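Cellulose-binding protein (Saccharophagus degradans, PDB 2YHG) may bind polysaccharide and hydrolyse glycosidic bonds, the piece here comprising the nucleoside hydrolase-like and C-terminal domains of a longer protein. Local coordinates at residues 269-274 and 297-302; 346-351 and 431-436; 358-363 and 396-401; 376-381 and 410-415; 383-388 and 404-409. One frame throughout, in Å; residues are numbered along the deposited sequence.

Contact 1 of 5, residues 269-274 and 297-302; sequences GRFPSK and YTENGE
Arg-270 O is met by water 1, which donates to it at 2.8 Å, and by the CA-H of Glu-299 (CA to O 3.6 Å). The same water accepts from Asn-300 N and donates to Gly-301 O, tying three backbone groups together. Water 2 repeats the scheme further out, accepting from Arg-270 NH2 in the plane of the guanidinium and donating to Asn-300 O; waters 3 and 4 link Ser-273 OG to Thr-298 O and to Asn-300 ND2. No direct hydrogen bond crosses the contact. The ends of the two segments belong to a small antiparallel sheet, strands 273-276 and 295-298, with Lys-274 and Tyr-297 as a non-hydrogen-bonded pair. Through its backbone Tyr-297 is also bonded to Tyr-204 and Arg-206 of strand 203-207, an outermost strand of the parallel sheet of the nucleoside hydrolase-like domain. Extended beyond CG, the Lys-274 chain runs over the tyrosine ring: CG makes a CH-pi contact 3.6 Å from the centroid, and CE reaches Tyr-297 OH at 3.4 Å. Phe-271 turns its CD1 edge to Thr-298 C at 3.5 Å, while CE1 lies 3.7 Å from Glu-299 CD, ring and carboxylate planes 45° apart. That carboxylate receives Arg-208 N and Ser-209 N. At the exposed end of the contact Pro-272 CG packs on Asn-300 CB at 3.7 Å, the two side chains crossing at about a right angle.

Contact 2 of 5, residues 346-351 and 431-436; sequences VMYLNA and RVVINV
With chi1 of 174° Val-346 sets CG1 trans to its own nitrogen, and Val-433, at 172°, leaves CG2 as the branch beside its nitrogen; these two methyls meet at 3.6 Å. They lie at the start of a parallel strand pair, 347-351 beside 431-436, in the mixed sheet of the C-terminal domain, whose topology and sequence are consistent with an immunoglobulin-like (PKD-like) β-sandwich. Strand 347-351 is outermost in that sheet, and 427-436 is flanked on its other side by 411-420. Five backbone hydrogen bonds join the pair in register. Two of them hold Met-347, whose N donates to Arg-431 O and whose O receives Val-433 N at 2.8 Å; Leu-349 is gripped likewise, by Val-433 O and Asn-435 N. The Ala-351 N to Asn-435 O bond is longer, 3.1 Å, with the donor tilted 23° from the carbonyl plane. On one face of the sheet the Tyr-348 ring runs alongside Val-433, CD1 being 3.7 Å from CB, while Val-346 CG1 sits 3.6 Å above the ring plane, offset toward the rim. Arg-431 directs its guanidinium to Leu-256 O, Met-264 O and His-413 ND1, linking this sheet to the 255-264 region. On the opposite face Met-347 SD touches Val-432 CG2 at 4.1 Å, and farther along Ala-351 CB rests 3.7 Å from Ile-434 CG2.

Contact 3 of 5, residues 358-363 and 396-401; sequences SLDASG and SASANV
The carboxylate of Asp-360 lies between the two segments, with Ser-398 CB beneath one face, 3.8 Å from OD1. From the other side of the plane Ser-362 N donates to that same OD1 at 2.9 Å, meeting it 42° out of plane, and Ser-362 OG reaches its syn lone pair at 2.7 Å. Placing CG trans to the backbone nitrogen (chi1 -173°) brings the group over Ser-398 and toward Ser-362. The bond to the nitrogen two residues on makes an Asx turn, which ends strand 356-360 ahead of the calcium ligands Asp-366, Asp-368 and Asp-370. The strand itself pairs antiparallel with 398-402. Leu-359 and Ala-399 form the hydrogen-bonded pair, with each N to O distance 2.9 Å, and Ala-361 N continues the pairing to Ala-397 O at 2.8 Å, coming from above the carbonyl plane. Water 6 bridges the strands, held by Ser-358 OG (in the conformer given) and Ser-398 OG and donating to Ala-399 O. The reverse face is apolar: the Leu-359 and Val-401 side chains cross, CD1 of the first 3.7 Å from CG2 of the second, and Trp-376 of the facing sheet packs on Leu-359, Ala-361 and Ala-399. One face of this sheet therefore joins the sandwich interior while the other carries hydroxyls, a carboxylate and water; the two Ser-362 donors would be expected to favour an ionised Asp-360.

Contact 4 of 5, residues 376-381 and 410-415; sequences WSHYGE and KDIHIL. With MG (magnesium ion), chain E; EDO (1,2-ethanediol), chain K.
From CB the His-378 side chain leaves with a chi1 of 177° that swings the imidazole away from its own N-H and toward residues 412-413. Its CD2 lies 3.3 Å from His-413 O, at the ring edge, and 4.0 Å from Ile-412 CG2. Over one face comes Gly-380 CA, 3.4 Å above the plane and offset toward the rim. At the tip NE2 hydrogen-bonds to Asp-383 OD2. His-413 O also accepts Tyr-379 N at 2.8 Å. The strands run antiparallel, Ser-377 and Leu-415 making a reciprocal backbone pair, and Ser-377 OG shares water 7 with Leu-415 O. The same OG hydrogen-bonds to O2 of an ethanediol, probably from the crystallisation liquor, whose C2 lies over the Tyr-379 ring. Within its own strand His-413 NE2 donates in its ring plane to Asp-411 OD2 at 2.9 Å, meeting it from above the carboxylate plane. On the face that carries His-378, Ile-414 CG2 meets Trp-376 CE3 at 3.9 Å. After an inverse gamma turn centred on Tyr-379, Gly-380 O binds magnesium at 2.3 Å; the arrangement is a magnesium site in the loop that follows the outermost strand, 372-378, of the mixed sheet, with His-378 in its second shell.

Contact 5 of 5, residues 383-388 and 404-409; sequences DSYSGS and PSNAGG. With MG (magnesium ion), chain E.
A magnesium-binding loop, residues 383-388, is joined here to the turn at 404-407 by the side chain of Tyr-385, whose backbone O is itself a metal ligand at 2.3 Å. A fully extended chi1 (-178°) lets the tyrosine reach across to the other loop. Its OH donates to Asn-406 OD1 at 2.6 Å, in the carbonyl plane and on a lone pair, with a C=O...donor angle of 130°. Ring and amide planes stand 55° apart, and OD1 lies at the ring edge. Pro-404 CB comes to 3.3 Å from Tyr-385 OH, the two side chains crossing obliquely, while on the CE1 side of the ring Ala-407 CB is 3.6 Å from CE1. These partners stand on a type I beta turn from Pro-404 to Ala-407, closed by Ala-407 N to Pro-404 O at 3.1 Å, in the connection between strands 398-402 and 411-420 of the C-terminal β-sandwich. Gly-387 N sits over one face of the tyrosine ring and Ser-388 O meets the ring edge, so the loop folds back over its own tyrosine. Farther from the turn, Asp-383 OD1 binds the magnesium at 2.2 Å, together with water 8 and Gly-380 O. OD2 receives His-413 N as well as His-378 NE2, so that with the metal on OD1 the rotation of the carboxylate is fixed from both oxygens.

Along the chain contact 1 comes first and closes before the others open; contacts 3, 4 and 5 are nested within the loop closed by contact 2, with 3 crossing both 4 and 5. Contacts 2 and 4, centres 9 Å apart, share one mixed sheet in which strands 427-436 and 411-420 are neighbours. Contact 3, about 14-15 Å from both, belongs to the sheet packed against it, completing the C-terminal sandwich. Contact 5 is nested inside contact 4, and the two share one magnesium ion and water 8. Contact 1 lies by the nucleoside hydrolase-like sheet, about 17 Å from contact 4 between centres, yet Arg-270 packs on Glu-381, so the metal-binding loop borders the junction of the two domains.

Contact 1 of 5, residues 269-274 and 297-302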
# COMPACT_ATOMS: atom_id res chain seq x y z
N GLY A 269 2.37 1.43 -7.26
CA GLY A 269 2.94 2.31 -8.26
C GLY A 269 4.31 2.84 -7.92
O GLY A 269 4.90 2.52 -6.88
N ARG A 270 4.82 3.66 -8.83
CA ARG A 270 6.18 4.22 -8.76
C ARG A 270 6.09 5.73 -8.90
O ARG A 270 5.38 6.21 -9.79
CB ARG A 270 7.05 3.63 -9.88
CG ARG A 270 8.49 4.01 -9.77
CD ARG A 270 9.37 3.26 -10.76
NE ARG A 270 8.92 3.42 -12.16
CZ ARG A 270 9.14 4.50 -12.90
NH1 ARG A 270 9.84 5.50 -12.42
NH2 ARG A 270 8.64 4.58 -14.12
N PHE A 271 6.80 6.44 -8.04
CA PHE A 271 6.66 7.90 -7.93
C PHE A 271 8.05 8.52 -8.04
O PHE A 271 8.74 8.69 -7.05
CB PHE A 271 5.99 8.26 -6.62
CG PHE A 271 4.68 7.51 -6.45
CD1 PHE A 271 3.52 7.96 -7.05
CD2 PHE A 271 4.61 6.34 -5.73
CE1 PHE A 271 2.35 7.26 -6.96
CE2 PHE A 271 3.42 5.64 -5.62
CZ PHE A 271 2.31 6.09 -6.27
N PRO A 272 8.50 8.81 -9.27
CA PRO A 272 9.92 9.15 -9.46
C PRO A 272 10.27 10.57 -9.06
O PRO A 272 11.45 10.88 -8.94
CB PRO A 272 10.12 8.93 -10.96
CG PRO A 272 8.78 9.13 -11.55
CD PRO A 272 7.83 8.54 -10.56
N SER A 273 9.28 11.46 -8.93
CA SER A 273 9.54 12.86 -8.64
C SER A 273 8.32 13.49 -8.07
O SER A 273 7.20 12.97 -8.21
CB SER A 273 9.95 13.62 -9.90
OG SER A 273 8.89 13.61 -10.84
N LYS A 274 8.53 14.61 -7.40
CA LYS A 274 7.45 15.52 -7.07
C LYS A 274 7.14 16.38 -8.29
O LYS A 274 8.04 16.79 -9.02
CB LYS A 274 7.84 16.45 -5.93
CG LYS A 274 8.18 15.78 -4.65
CD LYS A 274 8.48 16.77 -3.55
CE LYS A 274 9.22 16.13 -2.38
NZ LYS A 274 9.77 17.17 -1.50
N TYR A 297 4.40 14.01 -4.66
CA TYR A 297 4.84 12.88 -5.44
C TYR A 297 3.66 12.36 -6.24
O TYR A 297 2.55 12.26 -5.74
CB TYR A 297 5.38 11.78 -4.55
CG TYR A 297 6.73 12.08 -3.98
CD1 TYR A 297 7.88 12.04 -4.74
CD2 TYR A 297 6.88 12.44 -2.64
CE1 TYR A 297 9.13 12.31 -4.19
CE2 TYR A 297 8.12 12.74 -2.10
CZ TYR A 297 9.24 12.67 -2.87
OH TYR A 297 10.47 12.97 -2.33
N THR A 298 3.91 11.98 -7.50
CA THR A 298 2.89 11.41 -8.32
C THR A 298 3.60 10.58 -9.40
O THR A 298 4.81 10.65 -9.55
CB THR A 298 1.94 12.48 -8.89
OG1 THR A 298 0.75 11.87 -9.42
CG2 THR A 298 2.64 13.33 -9.95
N GLU A 299 2.86 9.77 -10.12
CA GLU A 299 3.46 8.93 -11.14
C GLU A 299 3.99 9.76 -12.29
O GLU A 299 3.48 10.85 -12.60
CB GLU A 299 2.41 7.94 -11.70
CG GLU A 299 1.73 7.07 -10.65
CD GLU A 299 0.41 7.63 -10.14
OE1 GLU A 299 0.19 8.87 -10.15
OE2 GLU A 299 -0.46 6.83 -9.72
N ASN A 300 4.96 9.21 -12.99
CA ASN A 300 5.32 9.69 -14.30
C ASN A 300 5.32 8.49 -15.21
O ASN A 300 6.34 7.99 -15.63
CB ASN A 300 6.66 10.43 -14.29
CG ASN A 300 6.86 11.25 -15.53
OD1 ASN A 300 6.04 11.24 -16.44
ND2 ASN A 300 7.99 11.95 -15.60
N GLY A 301 4.12 7.97 -15.44
CA GLY A 301 3.93 6.67 -16.09
C GLY A 301 3.14 5.71 -15.23
O GLY A 301 3.48 5.46 -14.07
N GLU A 302 2.10 5.11 -15.81
CA GLU A 302 1.35 4.08 -15.15
C GLU A 302 2.30 2.97 -14.69
O GLU A 302 3.21 2.58 -15.42
CB GLU A 302 0.25 3.59 -16.10
CG GLU A 302 -0.80 2.71 -15.43
CD GLU A 302 -0.32 1.30 -15.10
OE1 GLU A 302 0.53 0.75 -15.82
OE2 GLU A 302 -0.81 0.74 -14.09
O HOH W 1 5.68 6.45 -12.55
O HOH W 2 8.99 7.36 -14.99
O HOH W 3 6.43 12.26 -11.27
O HOH W 4 9.98 12.28 -13.29

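Contact 2 of 5, residues 346-351 and 431-436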
# COMPACT_ATOMS: atom_id res chain seq x y z
N VAL A 346 13.73 -5.14 1.89
CA VAL A 346 14.69 -4.89 0.84
C VAL A 346 16.08 -5.20 1.37
O VAL A 346 16.42 -4.85 2.51
CB VAL A 346 14.56 -3.45 0.35
CG1 VAL A 346 15.67 -3.11 -0.66
CG2 VAL A 346 13.20 -3.21 -0.31
N MET A 347 16.88 -5.87 0.57
CA MET A 347 18.25 -6.22 0.93
C MET A 347 19.22 -5.23 0.34
O MET A 347 19.10 -4.92 -0.83
CB MET A 347 18.56 -7.63 0.33
CG MET A 347 19.87 -8.28 0.59
SD MET A 347 19.73 -10.03 0.07
CE MET A 347 20.67 -10.81 1.31
N TYR A 348 20.12 -4.70 1.14
CA TYR A 348 21.06 -3.71 0.72
C TYR A 348 22.47 -4.30 0.75
O TYR A 348 22.88 -4.86 1.75
CB TYR A 348 21.00 -2.48 1.62
CG TYR A 348 19.71 -1.74 1.51
CD1 TYR A 348 19.50 -0.82 0.51
CD2 TYR A 348 18.65 -2.00 2.35
CE1 TYR A 348 18.30 -0.16 0.38
CE2 TYR A 348 17.43 -1.33 2.22
CZ TYR A 348 17.27 -0.43 1.21
OH TYR A 348 16.09 0.29 1.09
N LEU A 349 23.19 -4.15 -0.35
CA LEU A 349 24.56 -4.64 -0.49
C LEU A 349 25.41 -3.53 -1.07
O LEU A 349 24.94 -2.76 -1.88
CB LEU A 349 24.62 -5.81 -1.48
CG LEU A 349 23.88 -7.10 -1.15
CD1 LEU A 349 24.14 -8.09 -2.26
CD2 LEU A 349 24.33 -7.65 0.20
N ASN A 350 26.67 -3.49 -0.70
CA ASN A 350 27.66 -2.66 -1.36
C ASN A 350 28.61 -3.52 -2.17
O ASN A 350 29.07 -4.55 -1.66
CB ASN A 350 28.46 -1.90 -0.32
CG ASN A 350 27.61 -0.92 0.46
OD1 ASN A 350 27.10 -1.39 1.60
ND2 ASN A 350 27.11 0.01 -0.12
N ALA A 351 28.85 -3.14 -3.41
CA ALA A 351 29.75 -3.89 -4.28
C ALA A 351 30.58 -2.92 -5.08
O ALA A 351 30.15 -1.79 -5.36
CB ALA A 351 28.98 -4.83 -5.23
N ARG A 431 13.85 -7.63 -3.44
CA ARG A 431 14.71 -6.66 -4.06
C ARG A 431 16.05 -6.61 -3.38
O ARG A 431 16.13 -6.56 -2.16
CB ARG A 431 14.05 -5.27 -4.05
CG ARG A 431 14.83 -4.25 -4.89
CD ARG A 431 14.29 -2.83 -4.75
NE ARG A 431 12.88 -2.79 -5.13
CZ ARG A 431 12.29 -1.95 -5.97
NH1 ARG A 431 12.96 -1.06 -6.66
NH2 ARG A 431 10.98 -2.02 -6.08
N VAL A 432 17.10 -6.61 -4.19
CA VAL A 432 18.47 -6.41 -3.77
C VAL A 432 18.94 -5.08 -4.35
O VAL A 432 19.04 -4.93 -5.57
CB VAL A 432 19.38 -7.55 -4.23
CG1 VAL A 432 20.76 -7.36 -3.64
CG2 VAL A 432 18.81 -8.90 -3.80
N VAL A 433 19.18 -4.11 -3.48
CA VAL A 433 19.69 -2.81 -3.88
C VAL A 433 21.19 -2.84 -3.68
O VAL A 433 21.69 -3.00 -2.56
CB VAL A 433 19.06 -1.68 -3.05
CG1 VAL A 433 19.76 -0.36 -3.33
CG2 VAL A 433 17.56 -1.59 -3.33
N ILE A 434 21.94 -2.69 -4.77
CA ILE A 434 23.39 -2.75 -4.76
C ILE A 434 23.92 -1.33 -4.95
O ILE A 434 23.75 -0.73 -6.00
CB ILE A 434 23.93 -3.68 -5.85
CG1 ILE A 434 23.29 -5.08 -5.73
CG2 ILE A 434 25.44 -3.75 -5.74
CD1 ILE A 434 23.67 -6.08 -6.84
N ASN A 435 24.53 -0.80 -3.89
CA ASN A 435 25.18 0.49 -3.92
C ASN A 435 26.60 0.27 -4.43
O ASN A 435 27.35 -0.51 -3.85
CB ASN A 435 25.24 1.07 -2.50
CG ASN A 435 23.86 1.26 -1.91
OD1 ASN A 435 23.49 0.61 -0.93
ND2 ASN A 435 23.04 2.00 -2.61
N VAL A 436 26.96 0.95 -5.51
CA VAL A 436 28.19 0.67 -6.21
C VAL A 436 29.18 1.71 -5.86
O VAL A 436 28.92 2.92 -6.00
CB VAL A 436 27.99 0.63 -7.69
CG1 VAL A 436 29.31 0.32 -8.38
CG2 VAL A 436 26.92 -0.39 -8.08
O HOH W 5 29.00 1.34 -2.08

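Contact 3 of 5, residues 358-363 and 396-401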
# COMPACT_ATOMS: atom_id res chain seq x y z
N SER A 358 27.16 -12.69 -6.98
CA SER A 358 26.31 -13.86 -6.94
C SER A 358 25.07 -13.60 -6.08
O SER A 358 25.20 -13.14 -4.94
CB SER A 358 27.13 -15.03 -6.37
OG SER A 358 26.30 -16.10 -5.97
N LEU A 359 23.89 -13.89 -6.61
CA LEU A 359 22.65 -13.80 -5.84
C LEU A 359 21.95 -15.15 -5.96
O LEU A 359 21.55 -15.55 -7.04
CB LEU A 359 21.75 -12.68 -6.35
CG LEU A 359 22.31 -11.25 -6.27
CD1 LEU A 359 21.36 -10.27 -6.96
CD2 LEU A 359 22.63 -10.82 -4.86
N ASP A 360 21.88 -15.85 -4.85
CA ASP A 360 21.44 -17.24 -4.84
C ASP A 360 20.18 -17.37 -4.01
O ASP A 360 20.21 -17.14 -2.81
CB ASP A 360 22.57 -18.10 -4.24
CG ASP A 360 22.31 -19.56 -4.33
OD1 ASP A 360 21.22 -19.98 -4.75
OD2 ASP A 360 23.25 -20.30 -3.95
N ALA A 361 19.08 -17.70 -4.68
CA ALA A 361 17.79 -17.86 -4.03
C ALA A 361 17.50 -19.30 -3.63
O ALA A 361 16.36 -19.60 -3.23
CB ALA A 361 16.68 -17.32 -4.94
N SER A 362 18.47 -20.19 -3.71
CA SER A 362 18.29 -21.53 -3.13
C SER A 362 17.88 -21.42 -1.61
O SER A 362 18.35 -20.69 -0.84
CB SER A 362 19.63 -22.32 -3.31
OG SER A 362 19.99 -22.35 -4.64
N GLY A 363 17.12 -22.33 -1.03
CA GLY A 363 16.79 -21.86 0.31
C GLY A 363 15.32 -21.45 0.40
O GLY A 363 14.75 -21.26 1.47
N SER A 396 17.24 -18.95 -13.19
CA SER A 396 17.66 -19.98 -12.26
C SER A 396 17.74 -19.43 -10.84
O SER A 396 17.76 -18.22 -10.60
CB SER A 396 19.04 -20.46 -12.66
OG SER A 396 18.97 -21.03 -13.94
N ALA A 397 17.70 -20.32 -9.86
CA ALA A 397 17.82 -19.88 -8.48
C ALA A 397 19.10 -19.11 -8.23
O ALA A 397 19.11 -18.17 -7.45
CB ALA A 397 17.71 -21.07 -7.54
N SER A 398 20.18 -19.54 -8.86
CA SER A 398 21.49 -18.99 -8.59
C SER A 398 21.94 -18.15 -9.77
O SER A 398 22.28 -18.68 -10.83
CB SER A 398 22.43 -20.17 -8.33
OG SER A 398 23.74 -19.74 -8.22
N ALA A 399 21.87 -16.84 -9.62
CA ALA A 399 22.15 -15.85 -10.67
C ALA A 399 23.44 -15.07 -10.36
O ALA A 399 23.93 -15.05 -9.22
CB ALA A 399 20.96 -14.90 -10.88
N ASN A 400 23.96 -14.37 -11.37
CA ASN A 400 25.17 -13.56 -11.18
C ASN A 400 25.00 -12.25 -11.90
O ASN A 400 24.71 -12.21 -13.09
CB ASN A 400 26.47 -14.23 -11.66
CG ASN A 400 26.91 -15.31 -10.76
OD1 ASN A 400 27.58 -15.07 -9.75
ND2 ASN A 400 26.46 -16.52 -11.04
N VAL A 401 25.16 -11.17 -11.15
CA VAL A 401 24.98 -9.82 -11.65
C VAL A 401 26.33 -9.20 -11.96
O VAL A 401 27.21 -9.14 -11.11
CB VAL A 401 24.25 -8.95 -10.59
CG1 VAL A 401 24.03 -7.56 -11.15
CG2 VAL A 401 22.96 -9.59 -10.17
O HOH W 6 24.73 -17.27 -7.76

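Contact 4 of 5, residues 376-381 and 410-415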
# COMPACT_ATOMS: atom_id res chain seq x y z
N TRP A 376 15.02 -13.35 -12.17
CA TRP A 376 15.80 -12.20 -11.74
C TRP A 376 15.72 -11.12 -12.79
O TRP A 376 15.93 -11.41 -13.98
CB TRP A 376 17.25 -12.59 -11.54
CG TRP A 376 17.45 -13.63 -10.48
CD1 TRP A 376 17.50 -14.99 -10.65
CD2 TRP A 376 17.72 -13.39 -9.11
NE1 TRP A 376 17.80 -15.59 -9.48
CE2 TRP A 376 17.93 -14.64 -8.51
CE3 TRP A 376 17.77 -12.24 -8.32
CZ2 TRP A 376 18.23 -14.77 -7.17
CZ3 TRP A 376 18.06 -12.37 -6.99
CH2 TRP A 376 18.28 -13.62 -6.41
N SER A 377 15.51 -9.87 -12.38
CA SER A 377 15.43 -8.78 -13.31
C SER A 377 16.13 -7.54 -12.79
O SER A 377 16.31 -7.36 -11.59
CB SER A 377 13.95 -8.46 -13.61
OG SER A 377 13.29 -8.07 -12.44
N HIS A 378 16.60 -6.71 -13.71
CA HIS A 378 17.12 -5.39 -13.39
C HIS A 378 16.00 -4.37 -13.42
O HIS A 378 15.42 -4.10 -14.49
CB HIS A 378 18.20 -4.99 -14.42
CG HIS A 378 18.72 -3.62 -14.18
ND1 HIS A 378 19.09 -2.77 -15.20
CD2 HIS A 378 18.91 -2.93 -13.03
CE1 HIS A 378 19.42 -1.61 -14.68
NE2 HIS A 378 19.31 -1.67 -13.36
N TYR A 379 15.69 -3.79 -12.27
CA TYR A 379 14.59 -2.80 -12.19
C TYR A 379 15.17 -1.42 -12.43
O TYR A 379 15.28 -0.56 -11.56
CB TYR A 379 13.92 -2.93 -10.82
CG TYR A 379 12.52 -2.34 -10.74
CD1 TYR A 379 11.98 -1.54 -11.73
CD2 TYR A 379 11.73 -2.62 -9.66
CE1 TYR A 379 10.70 -1.06 -11.65
CE2 TYR A 379 10.44 -2.16 -9.57
CZ TYR A 379 9.92 -1.36 -10.56
OH TYR A 379 8.64 -0.89 -10.42
N GLY A 380 15.55 -1.20 -13.69
CA GLY A 380 16.28 0.00 -14.07
C GLY A 380 15.50 1.30 -13.94
O GLY A 380 16.06 2.35 -13.74
N GLU A 381 14.18 1.21 -13.97
CA GLU A 381 13.33 2.39 -13.77
C GLU A 381 13.53 2.96 -12.36
O GLU A 381 13.28 4.15 -12.15
CB GLU A 381 11.86 2.05 -13.96
CG GLU A 381 11.49 1.61 -15.34
CD GLU A 381 11.40 0.09 -15.44
OE1 GLU A 381 12.26 -0.63 -14.89
OE2 GLU A 381 10.51 -0.38 -16.16
N LYS A 410 26.48 5.04 -8.10
CA LYS A 410 25.07 4.81 -8.40
C LYS A 410 24.59 3.57 -7.65
O LYS A 410 25.39 2.85 -7.04
CB LYS A 410 24.94 4.55 -9.89
CG LYS A 410 25.53 5.65 -10.78
CD LYS A 410 24.85 6.98 -10.56
CE LYS A 410 25.52 8.06 -11.39
NZ LYS A 410 24.84 9.35 -11.18
N ASP A 411 23.30 3.34 -7.69
CA ASP A 411 22.76 2.07 -7.23
C ASP A 411 22.13 1.31 -8.37
O ASP A 411 21.77 1.88 -9.44
CB ASP A 411 21.86 2.17 -5.98
CG ASP A 411 20.51 2.79 -6.18
OD1 ASP A 411 20.15 3.27 -7.26
OD2 ASP A 411 19.72 2.71 -5.20
N ILE A 412 21.99 0.01 -8.15
CA ILE A 412 21.45 -0.94 -9.12
C ILE A 412 20.45 -1.80 -8.36
O ILE A 412 20.81 -2.41 -7.34
CB ILE A 412 22.56 -1.80 -9.72
CG1 ILE A 412 23.47 -0.97 -10.63
CG2 ILE A 412 22.00 -3.00 -10.48
CD1 ILE A 412 24.74 -1.65 -11.09
N HIS A 413 19.21 -1.82 -8.82
CA HIS A 413 18.16 -2.61 -8.17
C HIS A 413 17.93 -3.88 -8.95
O HIS A 413 17.57 -3.86 -10.14
CB HIS A 413 16.86 -1.81 -8.08
CG HIS A 413 16.91 -0.67 -7.13
ND1 HIS A 413 15.77 -0.15 -6.55
CD2 HIS A 413 17.95 0.09 -6.70
CE1 HIS A 413 16.13 0.89 -5.82
NE2 HIS A 413 17.45 1.06 -5.89
N ILE A 414 18.13 -5.02 -8.28
CA ILE A 414 17.90 -6.33 -8.83
C ILE A 414 16.73 -6.95 -8.12
O ILE A 414 16.71 -6.97 -6.89
CB ILE A 414 19.15 -7.22 -8.71
CG1 ILE A 414 20.39 -6.55 -9.32
CG2 ILE A 414 18.86 -8.59 -9.29
CD1 ILE A 414 20.30 -6.30 -10.81
N LEU A 415 15.74 -7.44 -8.85
CA LEU A 415 14.57 -8.05 -8.26
C LEU A 415 14.50 -9.55 -8.50
O LEU A 415 14.53 -10.00 -9.65
CB LEU A 415 13.31 -7.40 -8.80
CG LEU A 415 12.01 -7.90 -8.20
CD1 LEU A 415 11.92 -7.63 -6.70
CD2 LEU A 415 10.80 -7.29 -8.96
MG MG E . 18.24 3.21 -13.67
C1 EDO K . 10.30 -6.55 -12.53
O1 EDO K . 9.81 -6.55 -13.88
C2 EDO K . 11.14 -5.33 -12.20
O2 EDO K . 12.34 -5.36 -12.96
O HOH W 7 12.01 -10.16 -11.21
O HOH W 8 17.62 5.12 -14.85

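Contact 5 of 5, residues 383-388 and 404-409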
# COMPACT_ATOMS: atom_id res chain seq x y z
N ASP A 383 16.32 2.63 -10.23
CA ASP A 383 17.66 2.85 -9.71
C ASP A 383 18.35 4.04 -10.38
O ASP A 383 17.89 4.58 -11.38
CB ASP A 383 18.50 1.55 -9.74
CG ASP A 383 18.75 1.00 -11.11
OD1 ASP A 383 18.63 1.71 -12.12
OD2 ASP A 383 19.08 -0.21 -11.18
N SER A 384 19.46 4.48 -9.79
CA SER A 384 20.11 5.69 -10.29
C SER A 384 21.08 5.40 -11.41
O SER A 384 21.44 6.30 -12.16
CB SER A 384 20.78 6.44 -9.18
OG SER A 384 21.86 5.69 -8.62
N TYR A 385 21.50 4.16 -11.58
CA TYR A 385 22.37 3.80 -12.68
C TYR A 385 21.62 4.01 -13.97
O TYR A 385 20.46 3.60 -14.09
CB TYR A 385 22.82 2.36 -12.52
CG TYR A 385 23.76 1.93 -13.59
CD1 TYR A 385 24.97 2.57 -13.76
CD2 TYR A 385 23.44 0.90 -14.44
CE1 TYR A 385 25.85 2.21 -14.79
CE2 TYR A 385 24.31 0.53 -15.48
CZ TYR A 385 25.49 1.21 -15.65
OH TYR A 385 26.33 0.87 -16.69
N SER A 386 22.27 4.60 -14.96
CA SER A 386 21.56 4.94 -16.18
C SER A 386 21.63 3.87 -17.25
O SER A 386 20.89 3.93 -18.22
CB SER A 386 22.04 6.25 -16.77
OG SER A 386 23.33 6.11 -17.30
N GLY A 387 22.54 2.91 -17.10
CA GLY A 387 22.79 1.92 -18.12
C GLY A 387 22.12 0.59 -17.86
O GLY A 387 21.23 0.46 -17.01
N SER A 388 22.46 -0.36 -18.71
CA SER A 388 21.93 -1.71 -18.64
C SER A 388 22.85 -2.57 -17.77
O SER A 388 24.03 -2.27 -17.59
CB SER A 388 21.79 -2.33 -20.03
OG SER A 388 23.05 -2.39 -20.67
N PRO A 404 28.53 -2.95 -13.73
CA PRO A 404 29.38 -2.27 -14.74
C PRO A 404 30.52 -1.52 -14.11
O PRO A 404 30.40 -0.90 -13.06
CB PRO A 404 28.39 -1.35 -15.45
CG PRO A 404 27.07 -2.10 -15.33
CD PRO A 404 27.11 -2.62 -13.91
N SER A 405 31.63 -1.43 -14.86
CA SER A 405 32.76 -0.64 -14.45
C SER A 405 32.46 0.83 -14.30
O SER A 405 33.10 1.51 -13.52
CB SER A 405 33.92 -0.82 -15.43
OG SER A 405 34.39 -2.15 -15.41
N ASN A 406 31.42 1.30 -15.01
CA ASN A 406 31.06 2.72 -15.01
C ASN A 406 29.93 3.04 -14.03
O ASN A 406 29.40 4.14 -14.05
CB ASN A 406 30.69 3.22 -16.42
CG ASN A 406 29.42 2.62 -16.95
OD1 ASN A 406 28.69 1.96 -16.21
ND2 ASN A 406 29.09 2.92 -18.23
N ALA A 407 29.62 2.13 -13.10
CA ALA A 407 28.48 2.30 -12.19
C ALA A 407 28.82 2.96 -10.86
O ALA A 407 27.95 3.09 -10.00
CB ALA A 407 27.78 0.98 -11.97
N GLY A 408 30.06 3.38 -10.66
CA GLY A 408 30.42 3.98 -9.41
C GLY A 408 29.54 5.15 -9.01
O GLY A 408 29.27 6.04 -9.80
N GLY A 409 29.20 5.19 -7.73
CA GLY A 409 28.39 6.24 -7.18
C GLY A 409 26.91 6.14 -7.50
O GLY A 409 26.15 7.05 -7.18
MG MG E . 18.24 3.21 -13.67
O HOH W 8 17.62 5.12 -14.85